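Local coordinates for reticulocyte-binding protein 2a (Plasmodium vivax, PDB 4Z8N) that probably helps the malaria parasite bind red blood cells, including reticulocytes, for invasion, this chain being its helical erythrocyte-binding domain, at residues Y25-Y30 and D124-F129; T222-H227 and Y260-F265; F82-P87 and I204-E209. All blocks are in the same frame, centred on the assembly; numbering follows the deposited sequence.

Interaction 1: Y25-Y30 and D124-F129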
loop_
_atom_site.group_PDB
_atom_site.type_symbol
_atom_site.label_atom_id
_atom_site.label_comp_id
_atom_site.label_asym_id
_atom_site.label_seq_id
_atom_site.Cartn_x
_atom_site.Cartn_y
_atom_site.Cartn_z
ATOM N N TYR A 25 -8.586 2.358 -2.182
ATOM C CA TYR A 25 -8.214 3.767 -2.344
ATOM C C TYR A 25 -8.175 4.467 -0.996
ATOM O O TYR A 25 -8.998 4.189 -0.125
ATOM C CB TYR A 25 -9.190 4.493 -3.273
ATOM C CG TYR A 25 -9.041 4.152 -4.739
ATOM C CD1 TYR A 25 -9.516 2.948 -5.244
ATOM C CD2 TYR A 25 -8.447 5.046 -5.621
ATOM C CE1 TYR A 25 -9.388 2.636 -6.583
ATOM C CE2 TYR A 25 -8.315 4.744 -6.965
ATOM C CZ TYR A 25 -8.788 3.537 -7.439
ATOM O OH TYR A 25 -8.660 3.231 -8.774
ATOM N N VAL A 26 -7.231 5.388 -0.829
ATOM C CA VAL A 26 -7.050 6.050 0.459
ATOM C C VAL A 26 -8.231 6.970 0.790
ATOM O O VAL A 26 -8.551 7.170 1.960
ATOM C CB VAL A 26 -5.723 6.850 0.503
ATOM C CG1 VAL A 26 -5.750 8.012 -0.484
ATOM C CG2 VAL A 26 -5.433 7.339 1.916
ATOM N N GLN A 27 -8.887 7.508 -0.237
ATOM C CA GLN A 27 -10.066 8.353 -0.043
ATOM C C GLN A 27 -11.169 7.600 0.700
ATOM O O GLN A 27 -11.888 8.179 1.515
ATOM C CB GLN A 27 -10.604 8.860 -1.387
ATOM C CG GLN A 27 -9.670 9.804 -2.143
ATOM C CD GLN A 27 -8.834 9.092 -3.195
ATOM O OE1 GLN A 27 -8.221 8.057 -2.925
ATOM N NE2 GLN A 27 -8.808 9.644 -4.403
ATOM N N MET A 28 -11.297 6.309 0.408
ATOM C CA MET A 28 -12.325 5.478 1.026
ATOM C C MET A 28 -12.036 5.315 2.508
ATOM O O MET A 28 -12.949 5.280 3.332
ATOM C CB MET A 28 -12.404 4.111 0.339
ATOM C CG MET A 28 -12.625 4.192 -1.168
ATOM S SD MET A 28 -14.194 4.963 -1.621
ATOM C CE MET A 28 -15.338 3.626 -1.314
ATOM N N ASN A 29 -10.753 5.217 2.835
ATOM C CA ASN A 29 -10.318 5.174 4.218
ATOM C C ASN A 29 -10.654 6.488 4.913
ATOM O O ASN A 29 -11.100 6.509 6.058
ATOM C CB ASN A 29 -8.816 4.900 4.294
ATOM C CG ASN A 29 -8.404 4.282 5.612
ATOM O OD1 ASN A 29 -8.555 4.890 6.670
ATOM N ND2 ASN A 29 -7.866 3.071 5.553
ATOM N N TYR A 30 -10.441 7.585 4.195
ATOM C CA TYR A 30 -10.728 8.919 4.703
ATOM C C TYR A 30 -12.218 9.105 4.999
ATOM O O TYR A 30 -12.588 9.656 6.037
ATOM C CB TYR A 30 -10.244 9.972 3.700
ATOM C CG TYR A 30 -10.701 11.381 4.001
ATOM C CD1 TYR A 30 -10.070 12.144 4.974
ATOM C CD2 TYR A 30 -11.756 11.954 3.300
ATOM C CE1 TYR A 30 -10.481 13.430 5.251
ATOM C CE2 TYR A 30 -12.176 13.244 3.571
ATOM C CZ TYR A 30 -11.534 13.975 4.547
ATOM O OH TYR A 30 -11.941 15.257 4.822
ATOM N N ASP A 124 -12.832 10.511 -9.613
ATOM C CA ASP A 124 -13.773 11.601 -9.849
ATOM C C ASP A 124 -14.969 11.528 -8.907
ATOM O O ASP A 124 -15.397 12.539 -8.357
ATOM C CB ASP A 124 -14.253 11.592 -11.302
ATOM C CG ASP A 124 -13.176 12.032 -12.277
ATOM O OD1 ASP A 124 -12.043 12.309 -11.829
ATOM O OD2 ASP A 124 -13.463 12.100 -13.493
ATOM N N ARG A 125 -15.500 10.325 -8.718
ATOM C CA ARG A 125 -16.652 10.131 -7.844
ATOM C C ARG A 125 -16.297 10.376 -6.385
ATOM O O ARG A 125 -17.101 10.920 -5.630
ATOM C CB ARG A 125 -17.221 8.725 -8.010
ATOM C CG ARG A 125 -17.776 8.444 -9.388
ATOM C CD ARG A 125 -18.249 7.015 -9.467
ATOM N NE ARG A 125 -19.367 6.775 -8.561
ATOM C CZ ARG A 125 -19.871 5.574 -8.302
ATOM N NH1 ARG A 125 -19.337 4.502 -8.864
ATOM N NH2 ARG A 125 -20.893 5.441 -7.469
ATOM N N MET A 126 -15.096 9.964 -5.992
ATOM C CA MET A 126 -14.612 10.219 -4.639
ATOM C C MET A 126 -14.448 11.718 -4.427
ATOM O O MET A 126 -14.748 12.242 -3.356
ATOM C CB MET A 126 -13.289 9.492 -4.387
ATOM C CG MET A 126 -13.382 7.985 -4.528
ATOM S SD MET A 126 -11.769 7.171 -4.550
ATOM C CE MET A 126 -12.231 5.560 -5.178
ATOM N N SER A 127 -13.973 12.401 -5.463
ATOM C CA SER A 127 -13.789 13.843 -5.410
ATOM C C SER A 127 -15.137 14.549 -5.273
ATOM O O SER A 127 -15.266 15.521 -4.527
ATOM C CB SER A 127 -13.053 14.333 -6.658
ATOM O OG SER A 127 -12.854 15.734 -6.614
ATOM N N LYS A 128 -16.135 14.043 -5.989
ATOM C CA LYS A 128 -17.482 14.605 -5.947
ATOM C C LYS A 128 -18.109 14.459 -4.564
ATOM O O LYS A 128 -18.747 15.385 -4.066
ATOM C CB LYS A 128 -18.371 13.940 -6.999
ATOM C CG LYS A 128 -18.261 14.559 -8.384
ATOM C CD LYS A 128 -18.786 13.614 -9.453
ATOM C CE LYS A 128 -17.885 13.617 -10.678
ATOM N NZ LYS A 128 -17.762 12.260 -11.283
ATOM N N PHE A 129 -17.926 13.297 -3.945
ATOM C CA PHE A 129 -18.448 13.071 -2.600
ATOM C C PHE A 129 -17.700 13.909 -1.570
ATOM O O PHE A 129 -18.293 14.383 -0.599
ATOM C CB PHE A 129 -18.369 11.592 -2.221
ATOM C CG PHE A 129 -18.896 11.295 -0.842
ATOM C CD1 PHE A 129 -20.263 11.228 -0.609
ATOM C CD2 PHE A 129 -18.028 11.083 0.218
ATOM C CE1 PHE A 129 -20.753 10.956 0.657
ATOM C CE2 PHE A 129 -18.513 10.811 1.488
ATOM C CZ PHE A 129 -19.876 10.747 1.707
#
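Gln27 and Met126 mark the closest approach of the two backbones, their CA atoms 6.7 Å apart where helix 26-37, near its N-terminal end, comes up against the middle of helix 119-136. Nearly everything given by the second helix is one side chain. Met126 has CG beside its backbone N (chi1 -60°) and then runs extended through CG and SD, which carries its thioether straight across to the other segment. There it meets three partners, each crossed at about a right angle. Its terminal methyl rests over one face of the Tyr25 ring, displaced toward the rim on the CB side: CE is 3.5 Å from Tyr25 CG and 3.8 Å from the ring centroid, 24° off the normal, a CH-pi contact. The sulfur follows behind, 4.7 Å from the same centroid and oblique to the ring, so that methyl and sulfur together make a Met-aromatic contact. On Gln27 the chain bends at chi2 (96°) and folds round the sulfur, with CB and CD each 3.8 Å from Met126 SD; the amide atoms lie beside the thioether sulfur. Met28 completes the group more loosely, its SD 4.1 Å from Met126 CE. Tyr25 is packed further by Met119 and Tyr122 of helix 119-136, while Met28 also leans on Met60 of helix 42-69. The Tyr25 side chain lies about 8 Å from that of Glu120, a residue seen to bind calcium in a structure of this protein, although none is bound to this chain. With a polarisable thioether set among an aromatic face, an amide and a second sulfur, the contact probably depends mainly on dispersion and fit, and it joins the segment 25-30 to helix 119-136.

Interaction 2: T222-H227 and Y260-F265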
loop_
_atom_site.group_PDB
_atom_site.type_symbol
_atom_site.label_atom_id
_atom_site.label_comp_id
_atom_site.label_asym_id
_atom_site.label_seq_id
_atom_site.Cartn_x
_atom_site.Cartn_y
_atom_site.Cartn_z
ATOM N N THR A 222 6.083 3.450 3.314
ATOM C CA THR A 222 6.852 4.029 4.412
ATOM C C THR A 222 6.834 5.557 4.365
ATOM O O THR A 222 6.723 6.220 5.398
ATOM C CB THR A 222 8.313 3.529 4.387
ATOM O OG1 THR A 222 8.370 2.201 4.919
ATOM C CG2 THR A 222 9.208 4.430 5.214
ATOM N N GLY A 223 6.942 6.110 3.161
ATOM C CA GLY A 223 6.860 7.547 2.976
ATOM C C GLY A 223 5.530 8.113 3.444
ATOM O O GLY A 223 5.484 9.183 4.051
ATOM N N LYS A 224 4.447 7.392 3.163
ATOM C CA LYS A 224 3.110 7.820 3.564
ATOM C C LYS A 224 2.939 7.753 5.077
ATOM O O LYS A 224 2.347 8.646 5.684
ATOM C CB LYS A 224 2.038 6.965 2.886
ATOM C CG LYS A 224 2.098 6.966 1.368
ATOM C CD LYS A 224 1.825 8.347 0.800
ATOM C CE LYS A 224 1.705 8.292 -0.713
ATOM N NZ LYS A 224 1.390 9.622 -1.297
ATOM N N ILE A 225 3.451 6.682 5.676
ATOM C CA ILE A 225 3.385 6.500 7.121
ATOM C C ILE A 225 4.090 7.637 7.853
ATOM O O ILE A 225 3.534 8.234 8.775
ATOM C CB ILE A 225 4.009 5.161 7.539
ATOM C CG1 ILE A 225 3.196 4.000 6.966
ATOM C CG2 ILE A 225 4.094 5.057 9.054
ATOM C CD1 ILE A 225 3.865 2.656 7.123
ATOM N N ILE A 226 5.313 7.936 7.425
ATOM C CA ILE A 226 6.100 9.009 8.021
ATOM C C ILE A 226 5.432 10.368 7.813
ATOM O O ILE A 226 5.370 11.187 8.731
ATOM C CB ILE A 226 7.530 9.035 7.441
ATOM C CG1 ILE A 226 8.307 7.804 7.911
ATOM C CG2 ILE A 226 8.260 10.302 7.850
ATOM C CD1 ILE A 226 9.710 7.715 7.350
ATOM N N HIS A 227 4.921 10.592 6.606
ATOM C CA HIS A 227 4.222 11.831 6.283
ATOM C C HIS A 227 2.985 12.020 7.157
ATOM O O HIS A 227 2.748 13.104 7.694
ATOM C CB HIS A 227 3.826 11.848 4.806
ATOM C CG HIS A 227 3.073 13.076 4.397
ATOM N ND1 HIS A 227 1.700 13.101 4.275
ATOM C CD2 HIS A 227 3.502 14.319 4.073
ATOM C CE1 HIS A 227 1.316 14.309 3.899
ATOM N NE2 HIS A 227 2.390 15.065 3.769
ATOM N N TYR A 260 -4.374 11.038 9.175
ATOM C CA TYR A 260 -4.468 9.729 9.811
ATOM C C TYR A 260 -4.860 8.647 8.807
ATOM O O TYR A 260 -4.355 7.526 8.868
ATOM C CB TYR A 260 -5.465 9.744 10.971
ATOM C CG TYR A 260 -5.660 8.373 11.581
ATOM C CD1 TYR A 260 -4.637 7.760 12.296
ATOM C CD2 TYR A 260 -6.856 7.683 11.424
ATOM C CE1 TYR A 260 -4.803 6.501 12.846
ATOM C CE2 TYR A 260 -7.034 6.425 11.975
ATOM C CZ TYR A 260 -6.003 5.840 12.683
ATOM O OH TYR A 260 -6.171 4.589 13.229
ATOM N N ALA A 261 -5.758 8.984 7.886
ATOM C CA ALA A 261 -6.185 8.035 6.860
ATOM C C ALA A 261 -5.004 7.614 5.990
ATOM O O ALA A 261 -4.885 6.449 5.615
ATOM C CB ALA A 261 -7.288 8.632 6.003
ATOM N N THR A 262 -4.135 8.573 5.685
ATOM C CA THR A 262 -2.919 8.312 4.920
ATOM C C THR A 262 -1.986 7.381 5.689
ATOM O O THR A 262 -1.436 6.430 5.131
ATOM C CB THR A 262 -2.180 9.621 4.586
ATOM O OG1 THR A 262 -3.010 10.431 3.746
ATOM C CG2 THR A 262 -0.865 9.339 3.869
ATOM N N TYR A 263 -1.815 7.669 6.975
ATOM C CA TYR A 263 -1.008 6.842 7.858
ATOM C C TYR A 263 -1.562 5.421 7.946
ATOM O O TYR A 263 -0.831 4.445 7.780
ATOM C CB TYR A 263 -0.939 7.478 9.251
ATOM C CG TYR A 263 -0.363 6.588 10.329
ATOM C CD1 TYR A 263 1.009 6.493 10.517
ATOM C CD2 TYR A 263 -1.192 5.855 11.170
ATOM C CE1 TYR A 263 1.539 5.683 11.506
ATOM C CE2 TYR A 263 -0.673 5.045 12.158
ATOM C CZ TYR A 263 0.693 4.962 12.321
ATOM O OH TYR A 263 1.211 4.158 13.305
ATOM N N LYS A 264 -2.862 5.316 8.201
ATOM C CA LYS A 264 -3.508 4.023 8.399
ATOM C C LYS A 264 -3.523 3.178 7.124
ATOM O O LYS A 264 -3.297 1.970 7.169
ATOM C CB LYS A 264 -4.936 4.228 8.911
ATOM C CG LYS A 264 -5.711 2.941 9.147
ATOM C CD LYS A 264 -7.131 3.242 9.600
ATOM C CE LYS A 264 -7.949 1.977 9.773
ATOM N NZ LYS A 264 -9.347 2.292 10.186
ATOM N N PHE A 265 -3.798 3.822 5.995
ATOM C CA PHE A 265 -3.871 3.146 4.706
ATOM C C PHE A 265 -2.559 2.427 4.378
ATOM O O PHE A 265 -2.568 1.303 3.876
ATOM C CB PHE A 265 -4.218 4.160 3.608
ATOM C CG PHE A 265 -4.473 3.548 2.260
ATOM C CD1 PHE A 265 -5.618 2.805 2.025
ATOM C CD2 PHE A 265 -3.583 3.747 1.215
ATOM C CE1 PHE A 265 -5.863 2.255 0.782
ATOM C CE2 PHE A 265 -3.824 3.199 -0.033
ATOM C CZ PHE A 265 -4.964 2.453 -0.250
#
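The ring of Tyr263 meets helix 199-237 with its edge: the carbonyl oxygen of Ile225 lies in the ring plane, 3.5 Å from Tyr263 CD1, so an aromatic C-H edge faces a backbone oxygen that belongs to a helix. Beside the edge contact, the branch methyl of Ile225 joins in. CG2 stands anti to the backbone N and is 3.6 Å from Tyr263 CE1, and the two side chains cross obliquely. Tyr263 swings its ring into this position because CG is anti to its own backbone N (chi1 169°), which brings the ring alongside Ile225 although the CB itself does not aim at it. One residue earlier on each helix, the methyl CG2 of Thr262 packs on Lys224, 3.8 Å from Lys224 O and 3.9 Å from Lys224 CB. The threonine hydroxyl looks back into its own helix and is bonded to Asn258 O, which leaves the methyl to face the neighbour. The lysine chain bends at chi2 (-64°), touching Thr262 CG2 with CB and, more loosely, CD, while its ammonium group leads away to a hydrogen bond with Gly15 O. The local approach is close: the CA atoms of Ile225 and Tyr263 are 4.5 Å apart, and the axes of the two segments come within 7.6 Å. Helices 199-237 and 246-297 follow one another in the chain and here run roughly antiparallel, at 144°. Around the pair, Ile225 continues onto Ser266 and Ala270, and Thr222 reaches helix 168-194. Ala261 and Phe265 face helix 26-37, so here helix 246-297 lies between helices 199-237 and 26-37.

Interaction 3: F82-P87 and I204-E209; sequences FVLEYP and INFLQE
Leu84 and Phe206 make the CH-pi part of this contact. Leu84 CB lies over one face of the phenyl ring, offset toward the rim, 4.0 Å from the centroid and 22° off the normal; the nearest ring atom is Phe206 CE2 at 3.7 Å. The methyl Leu84 CD1 adds 3.8 Å contacts to CE1 and CZ of the same Phe206 ring, whose chi1 of 170° puts CG anti to the backbone N and points the ring at Leu84. At the ring's edge, in its plane, comes Glu85 CG, 4.0 Å from Phe206 CE2. Helix 71-85 ends here, with Tyr86 first to leave helical angles, and its final turn packs on helix 199-237 within the elongated helical bundle of the erythrocyte-binding domain. Tyr104 of helix 94-115 meets Phe206 edge-to-face and also touches Leu84. The remaining contact is polar against apolar: Glu85 extends beyond CG and sets OE2 4.1 Å from Leu207 CD1. OE2 of the buried Glu85 forms a salt bridge with Lys280 of helix 246-297, which probably offsets the nearby carboxylate of Glu210.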
loop_
_atom_site.group_PDB
_atom_site.type_symbol
_atom_site.label_atom_id
_atom_site.label_comp_id
_atom_site.label_asym_id
_atom_site.label_seq_id
_atom_site.Cartn_x
_atom_site.Cartn_y
_atom_site.Cartn_z
ATOM N N PHE A 82 5.293 -18.970 -9.218
ATOM C CA PHE A 82 5.611 -20.240 -8.566
ATOM C C PHE A 82 6.606 -21.052 -9.401
ATOM O O PHE A 82 7.542 -21.646 -8.861
ATOM C CB PHE A 82 4.329 -21.045 -8.318
ATOM C CG PHE A 82 4.549 -22.340 -7.579
ATOM C CD1 PHE A 82 5.341 -22.382 -6.443
ATOM C CD2 PHE A 82 3.941 -23.511 -8.009
ATOM C CE1 PHE A 82 5.539 -23.570 -5.759
ATOM C CE2 PHE A 82 4.133 -24.705 -7.329
ATOM C CZ PHE A 82 4.933 -24.734 -6.202
ATOM N N VAL A 83 6.406 -21.063 -10.718
ATOM C CA VAL A 83 7.326 -21.747 -11.624
ATOM C C VAL A 83 8.704 -21.086 -11.613
ATOM O O VAL A 83 9.733 -21.764 -11.594
ATOM C CB VAL A 83 6.795 -21.770 -13.076
ATOM C CG1 VAL A 83 7.773 -22.498 -13.989
ATOM C CG2 VAL A 83 5.425 -22.426 -13.137
ATOM N N LEU A 84 8.714 -19.758 -11.614
ATOM C CA LEU A 84 9.957 -18.996 -11.672
ATOM C C LEU A 84 10.744 -19.050 -10.363
ATOM O O LEU A 84 11.958 -18.837 -10.355
ATOM C CB LEU A 84 9.664 -17.539 -12.038
ATOM C CG LEU A 84 9.062 -17.292 -13.422
ATOM C CD1 LEU A 84 8.629 -15.841 -13.558
ATOM C CD2 LEU A 84 10.056 -17.658 -14.516
ATOM N N GLU A 85 10.054 -19.330 -9.261
ATOM C CA GLU A 85 10.700 -19.391 -7.951
ATOM C C GLU A 85 11.203 -20.790 -7.638
ATOM O O GLU A 85 12.150 -20.965 -6.867
ATOM C CB GLU A 85 9.740 -18.931 -6.853
ATOM C CG GLU A 85 9.495 -17.434 -6.832
ATOM C CD GLU A 85 8.612 -17.009 -5.675
ATOM O OE1 GLU A 85 7.992 -17.890 -5.043
ATOM O OE2 GLU A 85 8.549 -15.795 -5.393
ATOM N N TYR A 86 10.562 -21.787 -8.236
ATOM C CA TYR A 86 10.950 -23.175 -8.025
ATOM C C TYR A 86 11.129 -23.915 -9.348
ATOM O O TYR A 86 10.397 -24.862 -9.631
ATOM C CB TYR A 86 9.909 -23.886 -7.156
ATOM C CG TYR A 86 9.741 -23.266 -5.784
ATOM C CD1 TYR A 86 8.847 -22.224 -5.574
ATOM C CD2 TYR A 86 10.483 -23.720 -4.701
ATOM C CE1 TYR A 86 8.694 -21.654 -4.322
ATOM C CE2 TYR A 86 10.336 -23.157 -3.447
ATOM C CZ TYR A 86 9.442 -22.125 -3.263
ATOM O OH TYR A 86 9.295 -21.564 -2.014
ATOM N N PRO A 87 12.113 -23.488 -10.162
ATOM C CA PRO A 87 12.284 -24.088 -11.490
ATOM C C PRO A 87 12.801 -25.523 -11.442
ATOM O O PRO A 87 12.418 -26.335 -12.285
ATOM C CB PRO A 87 13.311 -23.168 -12.160
ATOM C CG PRO A 87 14.097 -22.600 -11.029
ATOM C CD PRO A 87 13.123 -22.447 -9.892
ATOM N N ILE A 204 17.541 -16.940 -8.926
ATOM C CA ILE A 204 18.176 -16.045 -7.960
ATOM C C ILE A 204 18.009 -14.594 -8.398
ATOM O O ILE A 204 17.558 -13.719 -7.649
ATOM C CB ILE A 204 19.675 -16.384 -7.828
ATOM C CG1 ILE A 204 19.855 -17.707 -7.095
ATOM C CG2 ILE A 204 20.440 -15.299 -7.119
ATOM C CD1 ILE A 204 21.294 -18.131 -6.968
ATOM N N ASN A 205 18.429 -14.376 -9.632
ATOM C CA ASN A 205 18.161 -13.206 -10.443
ATOM C C ASN A 205 16.723 -12.700 -10.452
ATOM O O ASN A 205 16.511 -11.512 -10.273
ATOM C CB ASN A 205 18.622 -13.599 -11.827
ATOM C CG ASN A 205 20.060 -13.243 -12.074
ATOM O OD1 ASN A 205 20.298 -12.161 -12.584
ATOM N ND2 ASN A 205 21.006 -13.963 -11.393
ATOM N N PHE A 206 15.741 -13.583 -10.626
ATOM C CA PHE A 206 14.330 -13.185 -10.538
ATOM C C PHE A 206 13.869 -12.831 -9.112
ATOM O O PHE A 206 13.160 -11.839 -8.893
ATOM C CB PHE A 206 13.452 -14.302 -11.088
ATOM C CG PHE A 206 11.987 -14.110 -10.834
ATOM C CD1 PHE A 206 11.261 -13.192 -11.572
ATOM C CD2 PHE A 206 11.333 -14.862 -9.873
ATOM C CE1 PHE A 206 9.917 -13.022 -11.353
ATOM C CE2 PHE A 206 9.989 -14.696 -9.649
ATOM C CZ PHE A 206 9.278 -13.775 -10.389
ATOM N N LEU A 207 14.256 -13.671 -8.157
ATOM C CA LEU A 207 13.882 -13.496 -6.754
ATOM C C LEU A 207 14.500 -12.239 -6.128
ATOM O O LEU A 207 13.808 -11.487 -5.450
ATOM C CB LEU A 207 14.282 -14.730 -5.949
ATOM C CG LEU A 207 13.749 -14.802 -4.521
ATOM C CD1 LEU A 207 12.268 -14.474 -4.478
ATOM C CD2 LEU A 207 13.996 -16.177 -3.969
ATOM N N GLN A 208 15.743 -11.930 -6.493
ATOM C CA GLN A 208 16.398 -10.684 -6.121
ATOM C C GLN A 208 15.654 -9.495 -6.679
ATOM O O GLN A 208 15.499 -8.511 -6.017
ATOM C CB GLN A 208 17.856 -10.606 -6.581
ATOM C CG GLN A 208 18.844 -11.387 -5.758
ATOM C CD GLN A 208 20.228 -11.485 -6.363
ATOM O OE1 GLN A 208 21.121 -11.981 -5.748
ATOM N NE2 GLN A 208 20.389 -11.025 -7.559
ATOM N N GLU A 209 15.210 -9.589 -7.917
ATOM C CA GLU A 209 14.519 -8.440 -8.510
ATOM C C GLU A 209 13.151 -8.178 -7.881
ATOM O O GLU A 209 12.788 -7.025 -7.638
ATOM C CB GLU A 209 14.351 -8.619 -10.020
ATOM C CG GLU A 209 13.878 -7.357 -10.761
ATOM C CD GLU A 209 14.167 -7.420 -12.253
ATOM O OE1 GLU A 209 14.870 -8.365 -12.666
ATOM O OE2 GLU A 209 13.695 -6.540 -13.009
#

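Overall arrangement
Interactions 1 and 2 are neighbours, their centres 16 Å apart. They touch where Tyr25, Val26, Asn29 and Tyr30 meet Ala261, Lys264 and Phe265, so helix 26-37 lies between helix 119-136 and helix 246-297. Interaction 3 is distant, 31 Å from interaction 2 and 37 Å from interaction 1 between centres, and it falls on the opposite side of the chain's centre from interaction 1. Helix 199-237 nevertheless serves both interactions 2 and 3. Along the chain, interactions 1 and 3 alternate their segments, and both close before interaction 2 opens, further along the same helix that closes interaction 3. Contacts between consecutive and sequence-distant helices together tie up an elongated, largely helical domain.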